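Hydrogenase maturation factor (Thermoanaerobacter tengcongensis, PDB 3VTH) probably transfers a carbamoyl group from carbamoyl phosphate to the C-terminal thiol of HypE, using ATP, in the maturation of [NiFe]-hydrogenases. Local coordinates at residues 55-58 and 59-63; 156-159 and 160-163; 207-210 and 211-215; 259-262 and 263-267. One frame throughout, in Å; residues are numbered along the deposited sequence.

Interaction 1 of 4, residues 55-58 and 59-63; sequences GEEK and DIEAF
Asp59 lays its carboxylate beside the base of Glu56, with OD2 3.8 Å from Glu56 CB. Glu56 is the N-cap residue of helix 57-69 and Asp59 lies in the first turn. With CG beside its own backbone N (chi1 -71°), Asp59 sends its acid group back toward the start of the helix. There OD2 accepts a hydrogen bond of 2.8 Å from a water, and the same water accepts one of 2.9 Å from Glu56 N. The carboxylate therefore reaches the N-cap amide through a water rather than directly, as it would in a capping box. Glu56 turns its own acid the other way, bending at chi2, to a salt bridge with Arg5 and a hydrogen bond to Gln8 N. The two carboxylates are turned 81° apart and do not meet.

From there the helix starts regularly. Ile60 N donates to Glu56 O at 3.0 Å, nearly along the C=O axis, and Ile60 CD1 reaches Gly55 O at 3.8 Å, on the flank that faces Arg12 of strand 10-17. With an alanine at Asp59 the carboxylate is gone, and the water on Glu56 N would probably lose this acceptor and hold the amide less firmly. A negative group beside the amino end of a helix, where N-H groups gather, is likely to be favoured electrostatically, and the intervening water may relay part of that attraction to the N-cap amide.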
ATOM      1  N   GLY A  55       3.290 -43.615  -9.652  1.00 34.94           N
ATOM      2  CA  GLY A  55       3.238 -44.621  -8.580  1.00 36.29           C
ATOM      3  C   GLY A  55       1.845 -45.217  -8.435  1.00 38.02           C
ATOM      4  O   GLY A  55       1.037 -45.166  -9.372  1.00 38.21           O
ATOM      5  N   GLU A  56       1.568 -45.793  -7.265  1.00 39.35           N
ATOM      6  CA  GLU A  56       0.238 -46.287  -6.938  1.00 41.46           C
ATOM      7  C   GLU A  56      -0.731 -45.124  -6.850  1.00 41.36           C
ATOM      8  O   GLU A  56      -0.374 -44.045  -6.362  1.00 39.90           O
ATOM      9  CB  GLU A  56       0.233 -47.053  -5.611  1.00 42.96           C
ATOM     10  CG  GLU A  56       1.062 -48.329  -5.600  1.00 45.71           C
ATOM     11  CD  GLU A  56       0.411 -49.493  -6.339  1.00 51.30           C
ATOM     12  OE1 GLU A  56       1.124 -50.479  -6.604  1.00 54.13           O
ATOM     13  OE2 GLU A  56      -0.807 -49.448  -6.645  1.00 53.95           O
ATOM     14  N   GLU A  57      -1.956 -45.349  -7.323  1.00 43.03           N
ATOM     15  CA  GLU A  57      -3.002 -44.325  -7.311  1.00 43.42           C
ATOM     16  C   GLU A  57      -3.205 -43.767  -5.906  1.00 42.49           C
ATOM     17  O   GLU A  57      -3.365 -42.561  -5.732  1.00 41.37           O
ATOM     18  CB  GLU A  57      -4.325 -44.899  -7.829  1.00 46.56           C
ATOM     19  CG  GLU A  57      -5.456 -43.861  -7.919  1.00 50.34           C
ATOM     20  CD  GLU A  57      -6.763 -44.454  -8.427  1.00 57.96           C
ATOM     21  OE1 GLU A  57      -7.567 -43.695  -9.010  1.00 62.05           O
ATOM     22  OE2 GLU A  57      -6.996 -45.675  -8.250  1.00 61.42           O
ATOM     23  N   LYS A  58      -3.195 -44.648  -4.909  1.00 42.59           N
ATOM     24  CA  LYS A  58      -3.412 -44.237  -3.522  1.00 42.98           C
ATOM     25  C   LYS A  58      -2.313 -43.280  -3.038  1.00 40.36           C
ATOM     26  O   LYS A  58      -2.583 -42.331  -2.307  1.00 40.10           O
ATOM     27  CB  LYS A  58      -3.525 -45.463  -2.605  1.00 44.42           C
ATOM     28  CG  LYS A  58      -4.836 -46.227  -2.767  1.00 48.67           C
ATOM     29  CD  LYS A  58      -4.945 -47.401  -1.791  1.00 52.56           C
ATOM     30  CE  LYS A  58      -6.285 -48.124  -1.931  1.00 55.84           C
ATOM     31  NZ  LYS A  58      -6.509 -49.194  -0.904  1.00 57.59           N
ATOM     32  N   ASP A  59      -1.077 -43.537  -3.459  1.00 39.03           N
ATOM     33  CA  ASP A  59       0.048 -42.682  -3.097  1.00 37.39           C
ATOM     34  C   ASP A  59      -0.001 -41.325  -3.809  1.00 35.99           C
ATOM     35  O   ASP A  59       0.280 -40.286  -3.201  1.00 34.48           O
ATOM     36  CB  ASP A  59       1.360 -43.401  -3.354  1.00 36.70           C
ATOM     37  CG  ASP A  59       1.610 -44.533  -2.358  1.00 40.31           C
ATOM     38  OD1 ASP A  59       1.191 -44.411  -1.180  1.00 41.50           O
ATOM     39  OD2 ASP A  59       2.215 -45.547  -2.763  1.00 39.99           O
ATOM     40  N   ILE A  60      -0.391 -41.332  -5.083  1.00 36.02           N
ATOM     41  CA  ILE A  60      -0.600 -40.079  -5.824  1.00 35.29           C
ATOM     42  C   ILE A  60      -1.681 -39.228  -5.154  1.00 35.55           C
ATOM     43  O   ILE A  60      -1.501 -38.018  -4.970  1.00 34.63           O
ATOM     44  CB  ILE A  60      -0.972 -40.321  -7.314  1.00 36.16           C
ATOM     45  CG1 ILE A  60       0.204 -40.942  -8.075  1.00 36.58           C
ATOM     46  CG2 ILE A  60      -1.390 -38.998  -7.973  1.00 35.19           C
ATOM     47  CD1 ILE A  60      -0.166 -41.560  -9.424  1.00 39.81           C
ATOM     48  N   GLU A  61      -2.785 -39.860  -4.767  1.00 37.09           N
ATOM     49  CA  GLU A  61      -3.867 -39.135  -4.103  1.00 38.69           C
ATOM     50  C   GLU A  61      -3.438 -38.490  -2.774  1.00 37.48           C
ATOM     51  O   GLU A  61      -3.783 -37.345  -2.495  1.00 36.84           O
ATOM     52  CB  GLU A  61      -5.109 -40.015  -3.914  1.00 41.14           C
ATOM     53  CG  GLU A  61      -5.847 -40.360  -5.223  1.00 46.90           C
ATOM     54  CD  GLU A  61      -6.377 -39.137  -6.001  1.00 52.54           C
ATOM     55  OE1 GLU A  61      -6.860 -39.331  -7.140  1.00 56.30           O
ATOM     56  OE2 GLU A  61      -6.325 -37.987  -5.493  1.00 54.46           O
ATOM     57  N   ALA A  62      -2.704 -39.242  -1.962  1.00 37.39           N
ATOM     58  CA  ALA A  62      -2.158 -38.739  -0.696  1.00 37.38           C
ATOM     59  C   ALA A  62      -1.170 -37.575  -0.910  1.00 35.19           C
ATOM     60  O   ALA A  62      -1.190 -36.584  -0.183  1.00 34.74           O
ATOM     61  CB  ALA A  62      -1.508 -39.884   0.085  1.00 38.12           C
ATOM     62  N   PHE A  63      -0.317 -37.706  -1.919  1.00 34.10           N
ATOM     63  CA  PHE A  63       0.596 -36.633  -2.347  1.00 32.78           C
ATOM     64  C   PHE A  63      -0.176 -35.345  -2.721  1.00 32.44           C
ATOM     65  O   PHE A  63       0.160 -34.245  -2.254  1.00 31.28           O
ATOM     66  CB  PHE A  63       1.443 -37.174  -3.513  1.00 31.92           C
ATOM     67  CG  PHE A  63       2.284 -36.156  -4.228  1.00 31.35           C
ATOM     68  CD1 PHE A  63       1.827 -35.555  -5.393  1.00 31.20           C
ATOM     69  CD2 PHE A  63       3.583 -35.883  -3.800  1.00 31.43           C
ATOM     70  CE1 PHE A  63       2.627 -34.645  -6.091  1.00 31.11           C
ATOM     71  CE2 PHE A  63       4.388 -34.986  -4.493  1.00 30.24           C
ATOM     72  CZ  PHE A  63       3.908 -34.360  -5.635  1.00 30.07           C
TER
HETATM   73  O   HOH W   1       3.644 -45.559  -5.201  1.00 18.82           O

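Interaction 2 of 4, residues 156-159 and 160-163; sequences TSMK and VFPM
Phe161 N donates to Met158 O at 3.0 Å, closing a type I turn over Lys159 (phi/psi -65°/-18°) and Val160; the donor stands well above the carbonyl plane. A second turn precedes it: Lys159 N bonds to Thr156 O, while Thr156 OG1 accepts from Met158 N at 3.1 Å to make an ST turn.

On this frame Met158 folds back, bent at both chi2 and chi3, until its thioether reaches Phe161. CE lies 3.7 Å from Phe161 CB, and SD is 4.8 Å from the ring centroid, a Met-aromatic contact approached obliquely, 51° off the ring normal. The ring edge is used as well: Ser157 O lies near the ring plane, 3.7 Å from Phe161 CD2. Val160 CG2 reaches the same Ser157 O at 3.7 Å. A leucine at Phe161 has no ring to offer, and the Met158 sulfur would probably be left freer to turn, with Ser157 O lacking the aromatic edge beside it.

This loop leads into the second zinc finger. The side chain of Phe161 comes about 6 Å from that of the zinc ligand Cys189, and Asn359 also touches Phe161. Arg153 donates to Phe161 O, and Ser157 OG bonds to Asp361 O. Polarisable sulfur against an aromatic ring, with a carbonyl oxygen at the slightly positive ring edge, is consistent with mainly dispersive cohesion and probably a weak electrostatic part.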
ATOM      1  N   THR A 156      18.491 -13.903  -9.546  1.00 26.60           N
ATOM      2  CA  THR A 156      18.366 -12.992  -8.404  1.00 25.79           C
ATOM      3  C   THR A 156      19.728 -12.324  -8.206  1.00 27.43           C
ATOM      4  O   THR A 156      20.721 -12.737  -8.818  1.00 27.17           O
ATOM      5  CB  THR A 156      18.028 -13.738  -7.084  1.00 25.91           C
ATOM      6  OG1 THR A 156      19.155 -14.533  -6.701  1.00 26.10           O
ATOM      7  CG2 THR A 156      16.780 -14.648  -7.220  1.00 24.63           C
ATOM      8  N   SER A 157      19.812 -11.299  -7.351  1.00 28.06           N
ATOM      9  CA  SER A 157      21.140 -10.716  -7.137  1.00 29.67           C
ATOM     10  C   SER A 157      22.074 -11.603  -6.295  1.00 30.07           C
ATOM     11  O   SER A 157      23.228 -11.228  -6.051  1.00 30.92           O
ATOM     12  CB  SER A 157      21.071  -9.273  -6.631  1.00 30.76           C
ATOM     13  OG  SER A 157      20.024  -9.091  -5.736  1.00 30.78           O
ATOM     14  N   MET A 158      21.586 -12.777  -5.876  1.00 28.98           N
ATOM     15  CA  MET A 158      22.460 -13.801  -5.296  1.00 30.28           C
ATOM     16  C   MET A 158      23.313 -14.504  -6.360  1.00 30.94           C
ATOM     17  O   MET A 158      24.150 -15.338  -6.032  1.00 31.27           O
ATOM     18  CB  MET A 158      21.666 -14.833  -4.471  1.00 29.92           C
ATOM     19  CG  MET A 158      21.134 -14.302  -3.124  1.00 31.46           C
ATOM     20  SD  MET A 158      22.340 -13.421  -2.099  1.00 37.20           S
ATOM     21  CE  MET A 158      23.309 -14.801  -1.499  1.00 35.14           C
ATOM     22  N   LYS A 159      23.098 -14.156  -7.629  1.00 31.29           N
ATOM     23  CA  LYS A 159      23.834 -14.757  -8.740  1.00 32.75           C
ATOM     24  C   LYS A 159      25.330 -14.447  -8.713  1.00 33.81           C
ATOM     25  O   LYS A 159      26.103 -15.118  -9.386  1.00 34.39           O
ATOM     26  CB  LYS A 159      23.255 -14.324 -10.093  1.00 33.43           C
ATOM     27  CG  LYS A 159      23.571 -12.872 -10.479  1.00 34.42           C
ATOM     28  CD  LYS A 159      22.814 -12.452 -11.737  1.00 36.97           C
ATOM     29  CE  LYS A 159      23.102 -10.994 -12.086  1.00 38.02           C
ATOM     30  NZ  LYS A 159      22.458 -10.630 -13.382  1.00 40.09           N
ATOM     31  N   VAL A 160      25.735 -13.420  -7.966  1.00 33.61           N
ATOM     32  CA  VAL A 160      27.165 -13.109  -7.831  1.00 34.70           C
ATOM     33  C   VAL A 160      27.728 -13.563  -6.481  1.00 34.20           C
ATOM     34  O   VAL A 160      28.843 -13.195  -6.106  1.00 34.62           O
ATOM     35  CB  VAL A 160      27.489 -11.620  -8.112  1.00 35.54           C
ATOM     36  CG1 VAL A 160      27.181 -11.276  -9.563  1.00 36.25           C
ATOM     37  CG2 VAL A 160      26.744 -10.680  -7.132  1.00 34.55           C
ATOM     38  N   PHE A 161      26.944 -14.362  -5.761  1.00 32.64           N
ATOM     39  CA  PHE A 161      27.384 -14.979  -4.515  1.00 32.44           C
ATOM     40  C   PHE A 161      27.330 -16.507  -4.611  1.00 32.71           C
ATOM     41  O   PHE A 161      26.423 -17.123  -4.056  1.00 32.30           O
ATOM     42  CB  PHE A 161      26.499 -14.508  -3.361  1.00 31.32           C
ATOM     43  CG  PHE A 161      26.658 -13.054  -3.023  1.00 31.86           C
ATOM     44  CD1 PHE A 161      27.760 -12.613  -2.273  1.00 33.33           C
ATOM     45  CD2 PHE A 161      25.711 -12.119  -3.449  1.00 31.05           C
ATOM     46  CE1 PHE A 161      27.919 -11.262  -1.963  1.00 32.76           C
ATOM     47  CE2 PHE A 161      25.861 -10.762  -3.131  1.00 32.50           C
ATOM     48  CZ  PHE A 161      26.963 -10.338  -2.384  1.00 32.87           C
ATOM     49  N   PRO A 162      28.292 -17.133  -5.315  1.00 34.27           N
ATOM     50  CA  PRO A 162      28.259 -18.604  -5.396  1.00 34.90           C
ATOM     51  C   PRO A 162      28.390 -19.261  -4.017  1.00 35.21           C
ATOM     52  O   PRO A 162      29.161 -18.788  -3.179  1.00 36.27           O
ATOM     53  CB  PRO A 162      29.469 -18.944  -6.279  1.00 35.96           C
ATOM     54  CG  PRO A 162      30.360 -17.784  -6.167  1.00 37.20           C
ATOM     55  CD  PRO A 162      29.462 -16.576  -6.014  1.00 34.81           C
ATOM     56  N   MET A 163      27.632 -20.331  -3.795  1.00 34.92           N
ATOM     57  CA  MET A 163      27.597 -21.009  -2.497  1.00 35.51           C
ATOM     58  C   MET A 163      28.958 -21.604  -2.171  1.00 36.37           C
ATOM     59  O   MET A 163      29.620 -22.174  -3.045  1.00 36.06           O
ATOM     60  CB  MET A 163      26.595 -22.172  -2.503  1.00 35.73           C
ATOM     61  CG  MET A 163      25.139 -21.815  -2.659  1.00 37.71           C
ATOM     62  SD  MET A 163      24.146 -23.348  -2.751  1.00 42.76           S
ATOM     63  CE  MET A 163      24.660 -24.053  -4.327  1.00 43.87           C
TER

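Interaction 3 of 4, residues 207-210 and 211-215; sequences CVAK and ALKEG
Ala209 O takes the N-H of Lys213 at 2.9 Å, the donor tilted 20° from the carbonyl plane. The same carbonyl oxygen is flanked by the aliphatic chain of that lysine, whose CG comes to 3.2 Å of it, while the ammonium end travels on to hydrogen-bond with Glu320 O. One residue earlier, Leu212 N bonds to Val208 O at 3.0 Å and lies nearly straight in line with the carbonyl. Ala211 N repeats the pattern to Cys207 O. These regular bonds, each spanning four residues, identify the segment as the last turns of an alpha-helix.

Val208 and Leu212, one turn apart, lie side by side and point the same way. Val208 CG1, trans to its backbone N (chi1 170°), runs along the helix surface to meet Leu212 CD1 at 4.0 Å. The two side chains meet by van der Waals contact and form a short apolar ridge.

After a last alpha-helical bond, Glu214 N to Lys210 O at 2.9 Å, the helix ends in a Schellman motif, with Gly215 at positive phi (88°) and its N turned back to Leu212 O at 3.1 Å. A CB on Gly215 would press on the preceding carbonyl oxygen, so the turn calls for glycine.

Across the fold, helix 204-213 places the Val208-Leu212 ridge and Ala209 against Leu317 of helix 312-320. Ala211 and Leu212 meet Val218 of strand 218-221, Val208 and Cys207 meet Phe195 of strand 193-196, and Cys207 is joined to Cys200 by a disulfide.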
ATOM      1  N   CYS A 207      28.604  -0.166  15.523  1.00 38.44           N
ATOM      2  CA  CYS A 207      28.953   1.175  15.049  1.00 38.51           C
ATOM      3  C   CYS A 207      27.688   2.026  14.814  1.00 36.92           C
ATOM      4  O   CYS A 207      27.656   3.225  15.135  1.00 36.06           O
ATOM      5  CB  CYS A 207      29.807   1.095  13.778  1.00 39.15           C
ATOM      6  SG  CYS A 207      31.409   0.227  13.963  1.00 43.67           S
ATOM      7  N   VAL A 208      26.662   1.383  14.256  1.00 34.07           N
ATOM      8  CA  VAL A 208      25.353   2.004  14.017  1.00 32.72           C
ATOM      9  C   VAL A 208      24.674   2.377  15.330  1.00 32.75           C
ATOM     10  O   VAL A 208      24.226   3.519  15.493  1.00 31.48           O
ATOM     11  CB  VAL A 208      24.447   1.088  13.161  1.00 30.76           C
ATOM     12  CG1 VAL A 208      22.992   1.608  13.108  1.00 30.67           C
ATOM     13  CG2 VAL A 208      25.019   0.971  11.765  1.00 30.44           C
ATOM     14  N   ALA A 209      24.641   1.424  16.267  1.00 33.29           N
ATOM     15  CA  ALA A 209      24.066   1.648  17.600  1.00 34.61           C
ATOM     16  C   ALA A 209      24.693   2.845  18.304  1.00 36.34           C
ATOM     17  O   ALA A 209      23.980   3.664  18.887  1.00 36.79           O
ATOM     18  CB  ALA A 209      24.191   0.407  18.460  1.00 35.11           C
ATOM     19  N   LYS A 210      26.019   2.947  18.239  1.00 37.41           N
ATOM     20  CA  LYS A 210      26.722   4.069  18.868  1.00 39.22           C
ATOM     21  C   LYS A 210      26.339   5.406  18.233  1.00 38.15           C
ATOM     22  O   LYS A 210      26.037   6.367  18.945  1.00 38.33           O
ATOM     23  CB  LYS A 210      28.241   3.851  18.872  1.00 40.74           C
ATOM     24  CG  LYS A 210      28.649   2.637  19.713  1.00 44.45           C
ATOM     25  CD  LYS A 210      29.992   2.787  20.410  1.00 50.32           C
ATOM     26  CE  LYS A 210      30.279   1.536  21.254  1.00 52.90           C
ATOM     27  NZ  LYS A 210      31.510   1.672  22.094  1.00 56.10           N
ATOM     28  N   ALA A 211      26.324   5.466  16.901  1.00 36.51           N
ATOM     29  CA  ALA A 211      25.883   6.684  16.210  1.00 36.21           C
ATOM     30  C   ALA A 211      24.461   7.105  16.636  1.00 36.07           C
ATOM     31  O   ALA A 211      24.227   8.276  16.976  1.00 36.76           O
ATOM     32  CB  ALA A 211      25.974   6.511  14.709  1.00 34.97           C
ATOM     33  N   LEU A 212      23.536   6.147  16.652  1.00 34.28           N
ATOM     34  CA  LEU A 212      22.170   6.395  17.110  1.00 35.04           C
ATOM     35  C   LEU A 212      22.096   6.890  18.563  1.00 36.64           C
ATOM     36  O   LEU A 212      21.327   7.785  18.869  1.00 37.22           O
ATOM     37  CB  LEU A 212      21.295   5.152  16.935  1.00 33.22           C
ATOM     38  CG  LEU A 212      20.971   4.672  15.519  1.00 32.29           C
ATOM     39  CD1 LEU A 212      20.330   3.280  15.607  1.00 29.78           C
ATOM     40  CD2 LEU A 212      20.043   5.665  14.761  1.00 29.92           C
ATOM     41  N   LYS A 213      22.893   6.302  19.449  1.00 38.36           N
ATOM     42  CA  LYS A 213      22.924   6.735  20.848  1.00 40.76           C
ATOM     43  C   LYS A 213      23.494   8.138  20.996  1.00 41.88           C
ATOM     44  O   LYS A 213      23.128   8.877  21.921  1.00 43.14           O
ATOM     45  CB  LYS A 213      23.739   5.761  21.693  1.00 42.26           C
ATOM     46  CG  LYS A 213      23.051   4.431  21.905  1.00 43.80           C
ATOM     47  CD  LYS A 213      23.901   3.535  22.791  1.00 48.98           C
ATOM     48  CE  LYS A 213      23.669   2.080  22.413  1.00 49.08           C
ATOM     49  NZ  LYS A 213      24.368   1.183  23.372  1.00 53.82           N
ATOM     50  N   GLU A 214      24.394   8.505  20.090  1.00 41.45           N
ATOM     51  CA  GLU A 214      24.982   9.845  20.100  1.00 43.26           C
ATOM     52  C   GLU A 214      24.035  10.888  19.498  1.00 42.16           C
ATOM     53  O   GLU A 214      24.350  12.077  19.477  1.00 42.33           O
ATOM     54  CB  GLU A 214      26.326   9.843  19.369  1.00 43.85           C
ATOM     55  CG  GLU A 214      27.462   9.209  20.172  1.00 48.75           C
ATOM     56  CD  GLU A 214      28.699   8.916  19.327  1.00 53.74           C
ATOM     57  OE1 GLU A 214      29.741   8.519  19.901  1.00 56.96           O
ATOM     58  OE2 GLU A 214      28.631   9.071  18.085  1.00 55.21           O
ATOM     59  N   GLY A 215      22.884  10.429  19.001  1.00 40.12           N
ATOM     60  CA  GLY A 215      21.856  11.322  18.468  1.00 39.35           C
ATOM     61  C   GLY A 215      22.049  11.639  16.997  1.00 38.57           C
ATOM     62  O   GLY A 215      21.568  12.663  16.513  1.00 38.45           O
TER

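Interaction 4 of 4, residues 259-262 and 263-267; sequences VEEV and KKYCI
The Tyr265 ring meets the preceding turn by its edge: Glu261 O and Val262 O both lie near its plane, with Glu261 O 3.3 Å from CD2. A water sits in the ring plane at the phenol end, 2.7 Å from Tyr265 OH, and donates at 2.6 Å to Glu261 OE2. Glu261 and Tyr265 run side by side in the same direction, the carboxylate turned 55° to the ring. The acid can reach that far because CG is anti to the backbone N (chi1 -178°) and the chain continues extended. The other oxygen, OE1, accepts from Arg257 N, so both carboxylate oxygens have a partner. Met256 and Leu293 also touch the tyrosine.

These residues contain the whole short helix 259-265, in the part of the chain related to the YrdC family. Lys263 N keeps the alpha-helical spacing, bonding to Val259 O at 3.0 Å. After it the turn tightens: Lys264 N goes to Glu261 O and Tyr265 N to Val262 O at 2.9 Å, each donor well above the carbonyl plane, and Cys266 N adds only a weak bond to Val262 O.

On another flank Lys263 doubles back, bent at three torsions, and brings NZ to 3.4 Å of Val259 CG1; Glu273 forms a long, weak ion pair with that amine. Val262 CG1 packs on Cys266 CB at 4.1 Å, and both residues touch Leu286 of strand 283-287 and Val306 of strand 303-307.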
ATOM      1  N   VAL A 259       5.916  -6.545  20.307  1.00 34.64           N
ATOM      2  CA  VAL A 259       4.554  -6.107  20.618  1.00 34.89           C
ATOM      3  C   VAL A 259       4.464  -5.523  22.028  1.00 36.22           C
ATOM      4  O   VAL A 259       3.743  -4.551  22.249  1.00 36.14           O
ATOM      5  CB  VAL A 259       3.495  -7.231  20.401  1.00 35.17           C
ATOM      6  CG1 VAL A 259       2.099  -6.739  20.797  1.00 36.01           C
ATOM      7  CG2 VAL A 259       3.477  -7.663  18.924  1.00 33.76           C
ATOM      8  N   GLU A 260       5.211  -6.102  22.967  1.00 37.30           N
ATOM      9  CA  GLU A 260       5.267  -5.574  24.331  1.00 39.00           C
ATOM     10  C   GLU A 260       5.686  -4.092  24.350  1.00 38.45           C
ATOM     11  O   GLU A 260       5.065  -3.287  25.041  1.00 38.42           O
ATOM     12  CB  GLU A 260       6.181  -6.412  25.238  1.00 40.47           C
ATOM     13  CG  GLU A 260       5.984  -6.085  26.727  1.00 45.26           C
ATOM     14  CD  GLU A 260       6.990  -6.745  27.672  1.00 49.83           C
ATOM     15  OE1 GLU A 260       8.095  -7.144  27.244  1.00 52.44           O
ATOM     16  OE2 GLU A 260       6.674  -6.844  28.874  1.00 54.49           O
ATOM     17  N   GLU A 261       6.734  -3.743  23.602  1.00 37.02           N
ATOM     18  CA  GLU A 261       7.165  -2.355  23.513  1.00 36.94           C
ATOM     19  C   GLU A 261       6.065  -1.473  22.891  1.00 35.45           C
ATOM     20  O   GLU A 261       5.769  -0.400  23.401  1.00 35.72           O
ATOM     21  CB  GLU A 261       8.493  -2.222  22.751  1.00 36.21           C
ATOM     22  CG  GLU A 261       8.986  -0.779  22.680  1.00 39.57           C
ATOM     23  CD  GLU A 261      10.460  -0.615  22.351  1.00 42.60           C
ATOM     24  OE1 GLU A 261      10.927  -1.060  21.277  1.00 41.10           O
ATOM     25  OE2 GLU A 261      11.159   0.003  23.179  1.00 47.50           O
ATOM     26  N   VAL A 262       5.449  -1.941  21.810  1.00 33.61           N
ATOM     27  CA  VAL A 262       4.399  -1.170  21.139  1.00 32.82           C
ATOM     28  C   VAL A 262       3.257  -0.829  22.104  1.00 33.64           C
ATOM     29  O   VAL A 262       2.766   0.302  22.112  1.00 32.96           O
ATOM     30  CB  VAL A 262       3.860  -1.899  19.881  1.00 31.54           C
ATOM     31  CG1 VAL A 262       2.795  -1.060  19.171  1.00 30.03           C
ATOM     32  CG2 VAL A 262       4.988  -2.194  18.920  1.00 30.93           C
ATOM     33  N   LYS A 263       2.872  -1.799  22.938  1.00 35.02           N
ATOM     34  CA  LYS A 263       1.755  -1.639  23.885  1.00 36.86           C
ATOM     35  C   LYS A 263       2.009  -0.570  24.951  1.00 37.86           C
ATOM     36  O   LYS A 263       1.063  -0.139  25.625  1.00 38.15           O
ATOM     37  CB  LYS A 263       1.434  -2.965  24.586  1.00 38.59           C
ATOM     38  CG  LYS A 263       0.955  -4.089  23.677  1.00 40.06           C
ATOM     39  CD  LYS A 263      -0.527  -4.285  23.794  1.00 46.09           C
ATOM     40  CE  LYS A 263      -0.858  -5.735  24.134  1.00 49.56           C
ATOM     41  NZ  LYS A 263      -0.469  -6.690  23.054  1.00 48.95           N
ATOM     42  N   LYS A 264       3.269  -0.158  25.107  1.00 36.97           N
ATOM     43  CA  LYS A 264       3.611   0.930  26.036  1.00 38.83           C
ATOM     44  C   LYS A 264       3.160   2.274  25.486  1.00 37.57           C
ATOM     45  O   LYS A 264       2.915   3.213  26.247  1.00 38.11           O
ATOM     46  CB  LYS A 264       5.123   0.992  26.304  1.00 39.04           C
ATOM     47  CG  LYS A 264       5.616   0.027  27.360  1.00 43.13           C
ATOM     48  CD  LYS A 264       7.140  -0.078  27.354  1.00 46.43           C
ATOM     49  CE  LYS A 264       7.605  -1.132  28.353  1.00 50.75           C
ATOM     50  NZ  LYS A 264       9.098  -1.298  28.366  1.00 53.12           N
ATOM     51  N   TYR A 265       3.075   2.355  24.161  1.00 35.33           N
ATOM     52  CA  TYR A 265       2.799   3.606  23.471  1.00 35.14           C
ATOM     53  C   TYR A 265       1.456   3.632  22.760  1.00 34.99           C
ATOM     54  O   TYR A 265       0.972   4.707  22.378  1.00 35.00           O
ATOM     55  CB  TYR A 265       3.888   3.888  22.440  1.00 33.96           C
ATOM     56  CG  TYR A 265       5.275   3.982  23.009  1.00 34.27           C
ATOM     57  CD1 TYR A 265       5.753   5.178  23.538  1.00 35.13           C
ATOM     58  CD2 TYR A 265       6.120   2.874  23.009  1.00 36.12           C
ATOM     59  CE1 TYR A 265       7.041   5.267  24.071  1.00 36.81           C
ATOM     60  CE2 TYR A 265       7.421   2.950  23.540  1.00 35.80           C
ATOM     61  CZ  TYR A 265       7.862   4.149  24.063  1.00 36.30           C
ATOM     62  OH  TYR A 265       9.133   4.235  24.559  1.00 37.78           O
ATOM     63  N   CYS A 266       0.862   2.458  22.560  1.00 35.06           N
ATOM     64  CA  CYS A 266      -0.287   2.333  21.673  1.00 34.60           C
ATOM     65  C   CYS A 266      -1.298   1.340  22.178  1.00 35.36           C
ATOM     66  O   CYS A 266      -0.969   0.421  22.921  1.00 35.91           O
ATOM     67  CB  CYS A 266       0.163   1.867  20.283  1.00 33.48           C
ATOM     68  SG  CYS A 266       1.323   2.978  19.472  1.00 34.48           S
ATOM     69  N   ILE A 267      -2.539   1.545  21.749  1.00 35.59           N
ATOM     70  CA  ILE A 267      -3.595   0.550  21.850  1.00 35.88           C
ATOM     71  C   ILE A 267      -3.359  -0.442  20.718  1.00 34.07           C
ATOM     72  O   ILE A 267      -3.165  -0.038  19.572  1.00 33.39           O
ATOM     73  CB  ILE A 267      -4.997   1.218  21.717  1.00 35.94           C
ATOM     74  CG1 ILE A 267      -5.257   2.132  22.929  1.00 38.12           C
ATOM     75  CG2 ILE A 267      -6.102   0.156  21.531  1.00 37.16           C
ATOM     76  CD1 ILE A 267      -6.503   3.042  22.825  1.00 39.29           C
TER
HETATM   77  O   HOH W   2      10.581   1.975  24.715  1.00 26.51           O

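The four contacts follow one another along the chain without overlap, and none touches another. Interaction 1 starts helix 57-69 over the five-stranded sheet of the acylphosphatase-like part; its centre is about 58 Å from that of interaction 3. Interaction 2 lies in the loop before helix 165-171 at the second zinc finger, about 37 Å from interaction 1 and 31 Å from interaction 3, centre to centre. Interaction 3 closes helix 204-213 and interaction 4, its centre about 24 Å away, spans the short helix 259-265; both helices pack on one ten-stranded mixed sheet, the first near strands 193-196 and 218-221, the second near 283-287 and 303-307. The series samples three successive modules of a multidomain enzyme.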